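Local coordinates for protein nucleoporin NUP116 (PDB 3NF5) that probably serves as a structural constituent of the nuclear pore complex, here represented by the C-terminal domain that targets the protein to the pore, at residues L25-L39 against F51-G63. Sequence-based numbering, arbitrary orientation.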
loop_
_atom_site.group_PDB
_atom_site.type_symbol
_atom_site.label_atom_id
_atom_site.label_comp_id
_atom_site.label_asym_id
_atom_site.label_seq_id
_atom_site.Cartn_x
_atom_site.Cartn_y
_atom_site.Cartn_z
ATOM N N LEU A 25 11.617 14.158 -5.375
ATOM C CA LEU A 25 11.275 14.505 -3.991
ATOM C C LEU A 25 12.488 15.066 -3.222
ATOM O O LEU A 25 12.357 15.994 -2.426
ATOM C CB LEU A 25 10.689 13.299 -3.268
ATOM C CG LEU A 25 9.322 12.704 -3.702
ATOM C CD1 LEU A 25 9.146 11.369 -2.999
ATOM C CD2 LEU A 25 8.153 13.599 -3.306
ATOM N N ALA A 26 13.670 14.538 -3.522
ATOM C CA ALA A 26 14.935 15.035 -2.945
ATOM C C ALA A 26 15.215 16.452 -3.371
ATOM O O ALA A 26 15.857 17.143 -2.638
ATOM C CB ALA A 26 16.184 14.088 -3.346
ATOM N N THR A 27 14.749 16.891 -4.538
ATOM C CA THR A 27 15.043 18.246 -5.006
ATOM C C THR A 27 14.125 19.311 -4.458
ATOM O O THR A 27 14.424 20.509 -4.593
ATOM C CB THR A 27 14.948 18.347 -6.525
ATOM O OG1 THR A 27 13.565 18.187 -6.952
ATOM C CG2 THR A 27 15.845 17.295 -7.149
ATOM N N LEU A 28 13.021 18.899 -3.850
ATOM C CA LEU A 28 12.014 19.847 -3.367
ATOM C C LEU A 28 12.543 20.737 -2.236
ATOM O O LEU A 28 13.210 20.272 -1.318
ATOM C CB LEU A 28 10.768 19.116 -2.908
ATOM C CG LEU A 28 10.012 18.412 -4.034
ATOM C CD1 LEU A 28 8.783 17.720 -3.378
ATOM C CD2 LEU A 28 9.595 19.368 -5.175
ATOM N N SER A 29 12.178 21.999 -2.271
ATOM C CA SER A 29 12.476 22.928 -1.138
ATOM C C SER A 29 11.715 22.523 0.113
ATOM O O SER A 29 10.746 21.747 0.008
ATOM C CB SER A 29 12.039 24.322 -1.475
ATOM O OG SER A 29 10.600 24.401 -1.523
ATOM N N LYS A 30 12.104 23.060 1.282
ATOM C CA LYS A 30 11.371 22.793 2.495
ATOM C C LYS A 30 9.883 23.099 2.416
ATOM O O LYS A 30 9.090 22.356 3.000
ATOM C CB LYS A 30 11.998 23.489 3.732
ATOM C CG LYS A 30 11.240 23.384 5.024
ATOM C CD LYS A 30 11.776 22.185 5.903
ATOM C CE LYS A 30 11.370 22.316 7.425
ATOM N NZ LYS A 30 10.013 21.756 7.772
ATOM N N TYR A 31 9.480 24.147 1.690
ATOM C CA TYR A 31 8.055 24.466 1.550
ATOM C C TYR A 31 7.352 23.382 0.731
ATOM O O TYR A 31 6.318 22.901 1.161
ATOM C CB TYR A 31 7.853 25.850 0.888
ATOM C CG TYR A 31 6.439 26.175 0.409
ATOM C CD1 TYR A 31 5.424 26.502 1.300
ATOM C CD2 TYR A 31 6.139 26.215 -0.948
ATOM C CE1 TYR A 31 4.120 26.812 0.834
ATOM C CE2 TYR A 31 4.851 26.513 -1.413
ATOM C CZ TYR A 31 3.853 26.803 -0.528
ATOM O OH TYR A 31 2.580 27.113 -1.023
ATOM N N GLU A 32 7.925 22.994 -0.412
ATOM C CA GLU A 32 7.266 22.039 -1.282
ATOM C C GLU A 32 7.212 20.605 -0.717
ATOM O O GLU A 32 6.214 19.886 -0.963
ATOM C CB GLU A 32 7.860 22.037 -2.698
ATOM C CG GLU A 32 7.617 23.393 -3.440
ATOM C CD GLU A 32 6.137 23.680 -3.803
ATOM O OE1 GLU A 32 5.292 22.708 -3.827
ATOM O OE2 GLU A 32 5.842 24.893 -4.114
ATOM N N ILE A 33 8.274 20.183 -0.004
ATOM C CA ILE A 33 8.324 18.831 0.599
ATOM C C ILE A 33 7.272 18.660 1.720
ATOM O O ILE A 33 6.947 17.521 2.060
ATOM C CB ILE A 33 9.753 18.468 1.082
ATOM C CG1 ILE A 33 9.919 16.956 1.314
ATOM C CG2 ILE A 33 10.117 19.209 2.365
ATOM C CD1 ILE A 33 10.017 16.080 0.022
ATOM N N GLN A 34 6.740 19.778 2.266
ATOM C CA GLN A 34 5.668 19.794 3.237
ATOM C C GLN A 34 4.300 19.571 2.596
ATOM O O GLN A 34 3.360 19.425 3.308
ATOM C CB GLN A 34 5.634 21.116 4.075
ATOM C CG GLN A 34 6.683 21.165 5.074
ATOM C CD GLN A 34 7.037 22.562 5.683
ATOM O OE1 GLN A 34 7.913 22.617 6.524
ATOM N NE2 GLN A 34 6.443 23.645 5.215
ATOM N N LYS A 35 4.201 19.549 1.271
ATOM C CA LYS A 35 2.888 19.480 0.598
ATOM C C LYS A 35 2.980 18.719 -0.754
ATOM O O LYS A 35 2.539 19.169 -1.804
ATOM C CB LYS A 35 2.250 20.865 0.471
ATOM C CG LYS A 35 3.109 21.927 -0.269
ATOM C CD LYS A 35 2.233 23.108 -0.742
ATOM C CE LYS A 35 2.118 23.150 -2.289
ATOM N NZ LYS A 35 1.797 21.798 -2.895
ATOM N N VAL A 36 3.532 17.514 -0.693
ATOM C CA VAL A 36 3.700 16.737 -1.875
ATOM C C VAL A 36 2.319 16.214 -2.300
ATOM O O VAL A 36 1.625 15.585 -1.521
ATOM C CB VAL A 36 4.686 15.570 -1.658
ATOM C CG1 VAL A 36 4.692 14.686 -2.933
ATOM C CG2 VAL A 36 6.067 16.189 -1.296
ATOM N N GLU A 37 1.905 16.553 -3.506
ATOM C CA GLU A 37 0.652 16.047 -4.066
ATOM C C GLU A 37 0.752 14.758 -4.881
ATOM O O GLU A 37 1.799 14.419 -5.416
ATOM C CB GLU A 37 0.005 17.143 -4.939
ATOM N N ASN A 38 -0.358 14.053 -4.943
ATOM C CA ASN A 38 -0.504 12.795 -5.688
ATOM C C ASN A 38 0.638 11.815 -5.408
ATOM O O ASN A 38 1.128 11.171 -6.368
ATOM C CB ASN A 38 -0.598 13.037 -7.209
ATOM C CG ASN A 38 -1.801 13.907 -7.565
ATOM O OD1 ASN A 38 -2.729 14.034 -6.775
ATOM N ND2 ASN A 38 -1.775 14.508 -8.733
ATOM N N LEU A 39 1.103 11.770 -4.156
ATOM C CA LEU A 39 2.093 10.733 -3.762
ATOM C C LEU A 39 1.483 9.288 -3.902
ATOM O O LEU A 39 0.377 8.979 -3.410
ATOM C CB LEU A 39 2.672 10.953 -2.351
ATOM C CG LEU A 39 3.653 9.947 -1.710
ATOM C CD1 LEU A 39 4.910 10.080 -2.504
ATOM C CD2 LEU A 39 3.980 10.174 -0.249
ATOM N N PHE A 51 -2.111 8.690 -1.845
ATOM C CA PHE A 51 -2.485 9.711 -0.894
ATOM C C PHE A 51 -3.324 10.774 -1.604
ATOM O O PHE A 51 -2.965 11.251 -2.671
ATOM C CB PHE A 51 -1.253 10.318 -0.246
ATOM C CG PHE A 51 -0.544 9.368 0.621
ATOM C CD1 PHE A 51 0.460 8.575 0.104
ATOM C CD2 PHE A 51 -0.963 9.177 1.906
ATOM C CE1 PHE A 51 1.080 7.642 0.898
ATOM C CE2 PHE A 51 -0.386 8.240 2.704
ATOM C CZ PHE A 51 0.659 7.461 2.197
ATOM N N LEU A 52 -4.455 11.088 -1.025
ATOM C CA LEU A 52 -5.442 11.929 -1.686
ATOM C C LEU A 52 -5.364 13.360 -1.181
ATOM O O LEU A 52 -5.866 14.240 -1.825
ATOM C CB LEU A 52 -6.807 11.353 -1.504
ATOM C CG LEU A 52 -6.955 9.978 -2.104
ATOM C CD1 LEU A 52 -8.334 9.418 -1.737
ATOM C CD2 LEU A 52 -6.785 10.014 -3.591
ATOM N N ASP A 53 -4.725 13.598 -0.039
ATOM C CA ASP A 53 -4.333 14.951 0.318
ATOM C C ASP A 53 -2.846 15.164 0.160
ATOM O O ASP A 53 -2.091 14.179 0.194
ATOM C CB ASP A 53 -4.702 15.187 1.747
ATOM C CG ASP A 53 -6.235 15.258 1.971
ATOM O OD1 ASP A 53 -7.005 15.708 1.069
ATOM O OD2 ASP A 53 -6.626 14.794 3.066
ATOM N N PRO A 54 -2.387 16.440 0.131
ATOM C CA PRO A 54 -0.942 16.702 0.298
ATOM C C PRO A 54 -0.293 15.999 1.503
ATOM O O PRO A 54 -0.842 15.985 2.599
ATOM C CB PRO A 54 -0.872 18.212 0.481
ATOM C CG PRO A 54 -2.155 18.753 -0.088
ATOM C CD PRO A 54 -3.181 17.689 0.154
ATOM N N VAL A 55 0.909 15.463 1.298
ATOM C CA VAL A 55 1.682 14.821 2.338
ATOM C C VAL A 55 2.925 15.673 2.717
ATOM O O VAL A 55 3.584 16.231 1.840
ATOM C CB VAL A 55 2.005 13.388 1.834
ATOM C CG1 VAL A 55 3.001 12.815 2.551
ATOM C CG2 VAL A 55 0.697 12.553 1.952
ATOM N N ASP A 56 3.201 15.788 4.019
ATOM C CA ASP A 56 4.414 16.458 4.511
ATOM C C ASP A 56 5.500 15.435 4.686
ATOM O O ASP A 56 5.453 14.649 5.625
ATOM C CB ASP A 56 4.079 17.152 5.853
ATOM C CG ASP A 56 5.271 17.812 6.493
ATOM O OD1 ASP A 56 6.369 17.772 5.916
ATOM O OD2 ASP A 56 5.110 18.397 7.588
ATOM N N LEU A 57 6.434 15.355 3.759
ATOM C CA LEU A 57 7.568 14.437 3.906
ATOM C C LEU A 57 8.840 15.021 4.610
ATOM O O LEU A 57 9.944 14.427 4.501
ATOM C CB LEU A 57 7.917 13.878 2.535
ATOM C CG LEU A 57 6.832 13.110 1.753
ATOM C CD1 LEU A 57 7.453 12.697 0.420
ATOM C CD2 LEU A 57 6.413 11.918 2.593
ATOM N N SER A 58 8.720 16.151 5.332
ATOM C CA SER A 58 9.906 16.814 5.875
ATOM C C SER A 58 10.566 15.833 6.788
ATOM O O SER A 58 9.863 15.207 7.549
ATOM C CB SER A 58 9.590 18.026 6.786
ATOM O OG SER A 58 8.557 18.845 6.340
ATOM N N ASP A 59 11.886 15.724 6.706
ATOM C CA ASP A 59 12.703 14.960 7.655
ATOM C C ASP A 59 12.643 13.437 7.495
ATOM O O ASP A 59 13.545 12.732 7.977
ATOM C CB ASP A 59 12.323 15.322 9.102
ATOM N N ILE A 60 11.650 12.933 6.776
ATOM C CA ILE A 60 11.563 11.520 6.451
ATOM C C ILE A 60 12.664 11.131 5.477
ATOM O O ILE A 60 12.748 11.721 4.396
ATOM C CB ILE A 60 10.246 11.217 5.798
ATOM C CG1 ILE A 60 9.114 11.521 6.781
ATOM C CG2 ILE A 60 10.205 9.748 5.348
ATOM C CD1 ILE A 60 7.747 10.995 6.301
ATOM N N PRO A 61 13.530 10.159 5.849
ATOM C CA PRO A 61 14.550 9.727 4.883
ATOM C C PRO A 61 13.888 9.039 3.710
ATOM O O PRO A 61 13.235 8.009 3.872
ATOM C CB PRO A 61 15.416 8.739 5.664
ATOM C CG PRO A 61 15.152 9.034 7.099
ATOM C CD PRO A 61 13.743 9.562 7.169
ATOM N N LEU A 62 14.042 9.619 2.547
ATOM C CA LEU A 62 13.251 9.193 1.416
ATOM C C LEU A 62 13.362 7.659 1.131
ATOM O O LEU A 62 12.378 7.014 0.811
ATOM C CB LEU A 62 13.631 10.012 0.216
ATOM C CG LEU A 62 13.306 11.487 0.345
ATOM C CD1 LEU A 62 13.943 12.237 -0.779
ATOM C CD2 LEU A 62 11.804 11.741 0.407
ATOM N N GLY A 63 14.556 7.091 1.281
ATOM C CA GLY A 63 14.753 5.671 1.039
ATOM C C GLY A 63 14.046 4.744 2.030
ATOM O O GLY A 63 13.996 3.520 1.813
HETATM O O HOH W 1 0.026 13.264 -1.764
HETATM O O HOH W 2 -2.683 14.391 -3.385
#
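Val36 and Val55 pair as a single antiparallel, hydrogen-bonded bridge: Val36 N reaches Val55 O at 2.8 Å, and Val55 N returns to Val36 O with an N-H...O angle of 167°. Further backbone bonds flank it, Leu57 N to Ile33 O and Phe51 N to Leu39 O, the latter 3.0 Å long. Between bridge and strand end, water 1 accepts from Leu39 N and sits within hydrogen-bonding distance of Val36 O and Asp53 O, while water 2 accepts from Asn38 N and lies near Phe51 O.

Beside these backbone bonds, Leu57 sends its two methyls different ways: CD1 lies 3.9 Å from Leu25 CD2 and also meets Val36 CG2, whereas CD2 faces Leu39 CD2. Leu39 runs alongside Phe51, its CD2 3.9 Å from Phe51 CD1. Leu93 and Ile18 extend this apolar cluster.

Near Ser58, Gln34 CG packs across the contact, 3.5 Å from Asp56 OD1. Within segment 51-63 that OD1 accepts Ser58 N, forming an Asx turn; within 25-39, Lys30 NZ bonds Gln34 OE1.

In this Nup98-type autopeptidase S59 family domain, the loop from strand 47-51 to helix 65-69 is thus registered by four backbone-to-backbone bonds, side chains adding mainly apolar contacts.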